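Glycerate dehydrogenase/glyoxylate reductase (Thermus thermophilus, PDB 2CUK) is an NAD(P)-dependent oxidoreductase of the D-isomer specific 2-hydroxyacid dehydrogenase family that probably reduces glyoxylate and hydroxypyruvate to the corresponding 2-hydroxyacids. Local coordinates at the interface of chains A and B. Coordinates in Å, arbitrary orientation; residue numbers count along the deposited sequence, not the author numbering. Chains: chain A/B, glycerate dehydrogenase/glyoxylate reductase.

The interface of chains A and B. Residues chain A 101, 104-105, 107-108, 111, 162; chain B 107, 111, 115, 117, 142-143, 166.
At the centre of this patch the 99-114 helices of the two subunits pack against each other around A:Ala108, whose small side chain lets B:Leu111 come close, CB to CB at 3.6 Å. B:Leu111 CG stands anti to its carbonyl carbon; with chi1 -71° and chi2 168°, CD1 lies against the backbone N and CA of A:Ala108 and CD2 faces the carbonyl oxygen of A:Asp104. A:Leu111 and B:Leu111 cross at about a right angle and touch CD1 to CD1 at 4.0 Å. B:Val117 CG2 closes the other flank of A:Ala108 and also meets A:Leu105 CD1 obliquely.

Further out, A:Arg162 CG lies over one face of the B:Phe166 ring, 4.0 Å from the centroid, in a CH-pi contact, and A:Leu107 meets the ring's CZ corner through CB, the side chains crossing obliquely. The A:Arg162 chain runs extended from CG to NE, and its guanidinium stands steeply to the ring, 75° between planes. A:Arg162 NE donates to A:Asp104 OD1 nearly along the C-O axis at 2.8 Å, and NH2 reaches the same oxygen from above the carboxylate plane, a side-on grip. This intrachain salt bridge fixes the carboxylate at the edge of the phenyl ring and would favour its ionised form.

The other oxygen, A:Asp104 OD2, accepts B:Gln143 NE2 on its syn lone pair at 2.7 Å, the side chains meeting tip to tip. The same NE2 donates to B:Phe166 O, in the carbonyl plane, so the amide is held between its own chain and the partner's. One helical turn earlier, B:Arg115, bent at chi2 and chi3, brings NH1 to 2.8 Å from A:Ala101 O, the donor lying above the carbonyl plane.

The patch joins helices 99-114 and 154-165 of chain A to helix 99-114, the start of helix 117-125 and the loops carrying B:Arg115, B:Gln143 and B:Phe166 of chain B, and recurs with the chains exchanged in a two-fold dimer typical of this family.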
ATOM      1  N   ALA A 101      -0.604  -6.511 -11.683  1.00 15.32           N
ATOM      2  CA  ALA A 101      -0.247  -7.026 -10.363  1.00 16.82           C
ATOM      3  C   ALA A 101       1.098  -6.468  -9.897  1.00 17.18           C
ATOM      4  O   ALA A 101       1.253  -6.063  -8.744  1.00 16.12           O
ATOM      5  CB  ALA A 101      -0.197  -8.558 -10.402  1.00 17.48           C
ATOM      6  N   ASP A 104       0.760  -2.889  -9.110  1.00 17.90           N
ATOM      7  CA  ASP A 104       0.039  -2.686  -7.862  1.00 18.44           C
ATOM      8  C   ASP A 104       0.992  -2.727  -6.667  1.00 14.91           C
ATOM      9  O   ASP A 104       0.937  -1.911  -5.757  1.00 14.57           O
ATOM     10  CB  ASP A 104      -1.003  -3.795  -7.721  1.00 20.13           C
ATOM     11  CG  ASP A 104      -2.224  -3.455  -8.563  1.00 26.17           C
ATOM     12  OD1 ASP A 104      -2.295  -2.323  -9.043  1.00 25.55           O
ATOM     13  OD2 ASP A 104      -3.081  -4.319  -8.733  1.00 29.48           O
ATOM     14  N   LEU A 105       1.868  -3.752  -6.678  1.00 15.26           N
ATOM     15  CA  LEU A 105       2.789  -3.915  -5.564  1.00 17.10           C
ATOM     16  C   LEU A 105       3.880  -2.849  -5.568  1.00 16.38           C
ATOM     17  O   LEU A 105       4.422  -2.468  -4.536  1.00 17.16           O
ATOM     18  CB  LEU A 105       3.417  -5.303  -5.649  1.00 16.38           C
ATOM     19  CG  LEU A 105       4.353  -5.582  -4.470  1.00 20.69           C
ATOM     20  CD1 LEU A 105       3.694  -6.440  -3.384  1.00 20.71           C
ATOM     21  CD2 LEU A 105       5.626  -6.320  -4.886  1.00 18.34           C
ATOM     22  N   LEU A 107       3.334   0.209  -6.340  1.00 14.03           N
ATOM     23  CA  LEU A 107       2.659   1.288  -5.634  1.00 14.03           C
ATOM     24  C   LEU A 107       2.536   0.980  -4.145  1.00 13.86           C
ATOM     25  O   LEU A 107       2.693   1.866  -3.314  1.00 12.33           O
ATOM     26  CB  LEU A 107       1.268   1.532  -6.229  1.00 15.77           C
ATOM     27  CG  LEU A 107       1.186   2.662  -7.260  1.00 15.88           C
ATOM     28  CD1 LEU A 107       1.461   3.983  -6.565  1.00 19.17           C
ATOM     29  CD2 LEU A 107       2.185   2.432  -8.389  1.00 15.28           C
ATOM     30  N   ALA A 108       2.263  -0.277  -3.810  1.00 14.13           N
ATOM     31  CA  ALA A 108       2.124  -0.670  -2.412  1.00 12.98           C
ATOM     32  C   ALA A 108       3.427  -0.389  -1.655  1.00 13.63           C
ATOM     33  O   ALA A 108       3.402   0.047  -0.504  1.00 12.88           O
ATOM     34  CB  ALA A 108       1.767  -2.148  -2.319  1.00 12.97           C
ATOM     35  N   LEU A 111       3.988   3.464  -1.137  1.00 14.47           N
ATOM     36  CA  LEU A 111       3.172   3.917  -0.016  1.00 13.96           C
ATOM     37  C   LEU A 111       3.672   3.338   1.299  1.00 13.74           C
ATOM     38  O   LEU A 111       3.643   4.013   2.329  1.00 15.60           O
ATOM     39  CB  LEU A 111       1.709   3.526  -0.236  1.00 13.44           C
ATOM     40  CG  LEU A 111       0.984   4.283  -1.353  1.00 15.72           C
ATOM     41  CD1 LEU A 111      -0.336   3.598  -1.689  1.00 15.69           C
ATOM     42  CD2 LEU A 111       0.749   5.720  -0.901  1.00 16.28           C
ATOM     43  N   ARG A 162      -1.087   4.972 -12.149  1.00 15.96           N
ATOM     44  CA  ARG A 162      -1.485   4.962 -10.751  1.00 16.84           C
ATOM     45  C   ARG A 162      -0.927   6.190 -10.042  1.00 15.53           C
ATOM     46  O   ARG A 162      -1.635   6.867  -9.299  1.00 16.32           O
ATOM     47  CB  ARG A 162      -0.975   3.689 -10.075  1.00 16.88           C
ATOM     48  CG  ARG A 162      -1.739   2.438 -10.480  1.00 19.16           C
ATOM     49  CD  ARG A 162      -0.871   1.196 -10.316  1.00 19.01           C
ATOM     50  NE  ARG A 162      -1.627  -0.031 -10.527  1.00 20.04           N
ATOM     51  CZ  ARG A 162      -2.072  -0.458 -11.704  1.00 21.84           C
ATOM     52  NH1 ARG A 162      -1.840   0.241 -12.811  1.00 20.37           N
ATOM     53  NH2 ARG A 162      -2.770  -1.584 -11.767  1.00 21.81           N
TER
ATOM     54  N   LEU B 107      -5.430   3.908   0.665  1.00 12.31           N
ATOM     55  CA  LEU B 107      -4.985   3.052  -0.435  1.00 13.32           C
ATOM     56  C   LEU B 107      -3.794   2.204   0.007  1.00 12.22           C
ATOM     57  O   LEU B 107      -3.652   1.052  -0.407  1.00 12.63           O
ATOM     58  CB  LEU B 107      -4.596   3.892  -1.660  1.00 12.73           C
ATOM     59  CG  LEU B 107      -5.681   4.148  -2.716  1.00 17.10           C
ATOM     60  CD1 LEU B 107      -6.024   2.841  -3.421  1.00 17.27           C
ATOM     61  CD2 LEU B 107      -6.920   4.748  -2.062  1.00 14.15           C
ATOM     62  N   LEU B 111      -3.731  -1.924  -0.306  1.00 13.16           N
ATOM     63  CA  LEU B 111      -2.661  -2.662  -0.966  1.00 15.15           C
ATOM     64  C   LEU B 111      -1.911  -3.552   0.027  1.00 14.47           C
ATOM     65  O   LEU B 111      -1.538  -4.676  -0.297  1.00 15.90           O
ATOM     66  CB  LEU B 111      -1.697  -1.681  -1.658  1.00 15.89           C
ATOM     67  CG  LEU B 111      -2.280  -0.982  -2.900  1.00 15.08           C
ATOM     68  CD1 LEU B 111      -1.381   0.165  -3.345  1.00 16.74           C
ATOM     69  CD2 LEU B 111      -2.446  -1.986  -4.023  1.00 14.47           C
ATOM     70  N   ARG B 115      -2.376  -7.346  -0.979  1.00 14.65           N
ATOM     71  CA  ARG B 115      -1.157  -8.000  -1.437  1.00 16.45           C
ATOM     72  C   ARG B 115      -0.259  -8.556  -0.326  1.00 16.21           C
ATOM     73  O   ARG B 115       0.887  -8.933  -0.576  1.00 15.60           O
ATOM     74  CB  ARG B 115      -0.369  -7.052  -2.350  1.00 16.38           C
ATOM     75  CG  ARG B 115      -1.163  -6.592  -3.577  1.00 20.04           C
ATOM     76  CD  ARG B 115      -1.687  -7.778  -4.390  1.00 19.49           C
ATOM     77  NE  ARG B 115      -0.592  -8.647  -4.816  1.00 22.47           N
ATOM     78  CZ  ARG B 115       0.216  -8.386  -5.839  1.00 23.35           C
ATOM     79  NH1 ARG B 115       0.047  -7.285  -6.561  1.00 21.22           N
ATOM     80  NH2 ARG B 115       1.210  -9.215  -6.122  1.00 27.59           N
ATOM     81  N   VAL B 117       1.541  -7.357   2.085  1.00 15.50           N
ATOM     82  CA  VAL B 117       2.858  -6.732   2.144  1.00 16.87           C
ATOM     83  C   VAL B 117       3.517  -6.775   3.522  1.00 14.59           C
ATOM     84  O   VAL B 117       4.706  -7.080   3.632  1.00 16.38           O
ATOM     85  CB  VAL B 117       2.778  -5.266   1.669  1.00 18.46           C
ATOM     86  CG1 VAL B 117       4.137  -4.586   1.808  1.00 18.68           C
ATOM     87  CG2 VAL B 117       2.304  -5.225   0.222  1.00 18.42           C
ATOM     88  N   LEU B 142      -6.651  -6.266  -7.502  1.00 21.66           N
ATOM     89  CA  LEU B 142      -7.689  -5.242  -7.410  1.00 23.09           C
ATOM     90  C   LEU B 142      -8.453  -4.948  -8.703  1.00 21.77           C
ATOM     91  O   LEU B 142      -9.566  -4.421  -8.659  1.00 20.99           O
ATOM     92  CB  LEU B 142      -7.090  -3.935  -6.874  1.00 22.76           C
ATOM     93  CG  LEU B 142      -6.445  -3.964  -5.480  1.00 25.64           C
ATOM     94  CD1 LEU B 142      -5.984  -2.556  -5.113  1.00 23.93           C
ATOM     95  CD2 LEU B 142      -7.433  -4.480  -4.443  1.00 23.77           C
ATOM     96  N   GLN B 143      -7.873  -5.286  -9.849  1.00 21.50           N
ATOM     97  CA  GLN B 143      -8.533  -5.006 -11.123  1.00 20.53           C
ATOM     98  C   GLN B 143      -9.901  -5.675 -11.271  1.00 20.03           C
ATOM     99  O   GLN B 143     -10.044  -6.883 -11.071  1.00 17.54           O
ATOM    100  CB  GLN B 143      -7.624  -5.406 -12.292  1.00 21.66           C
ATOM    101  CG  GLN B 143      -6.321  -4.602 -12.375  1.00 21.09           C
ATOM    102  CD  GLN B 143      -5.418  -4.811 -11.165  1.00 24.88           C
ATOM    103  OE1 GLN B 143      -5.042  -5.942 -10.846  1.00 23.85           O
ATOM    104  NE2 GLN B 143      -5.063  -3.719 -10.489  1.00 22.62           N
ATOM    105  N   PHE B 166      -6.364   1.935 -10.322  1.00 19.39           N
ATOM    106  CA  PHE B 166      -5.961   0.551 -10.088  1.00 18.66           C
ATOM    107  C   PHE B 166      -6.891  -0.415 -10.812  1.00 18.98           C
ATOM    108  O   PHE B 166      -6.765  -1.633 -10.684  1.00 19.45           O
ATOM    109  CB  PHE B 166      -5.955   0.247  -8.586  1.00 18.15           C
ATOM    110  CG  PHE B 166      -4.793   0.858  -7.852  1.00 17.05           C
ATOM    111  CD1 PHE B 166      -3.619   0.133  -7.649  1.00 17.46           C
ATOM    112  CD2 PHE B 166      -4.861   2.162  -7.381  1.00 17.49           C
ATOM    113  CE1 PHE B 166      -2.529   0.703  -6.987  1.00 15.66           C
ATOM    114  CE2 PHE B 166      -3.777   2.745  -6.716  1.00 18.54           C
ATOM    115  CZ  PHE B 166      -2.610   2.014  -6.519  1.00 16.00           C
TER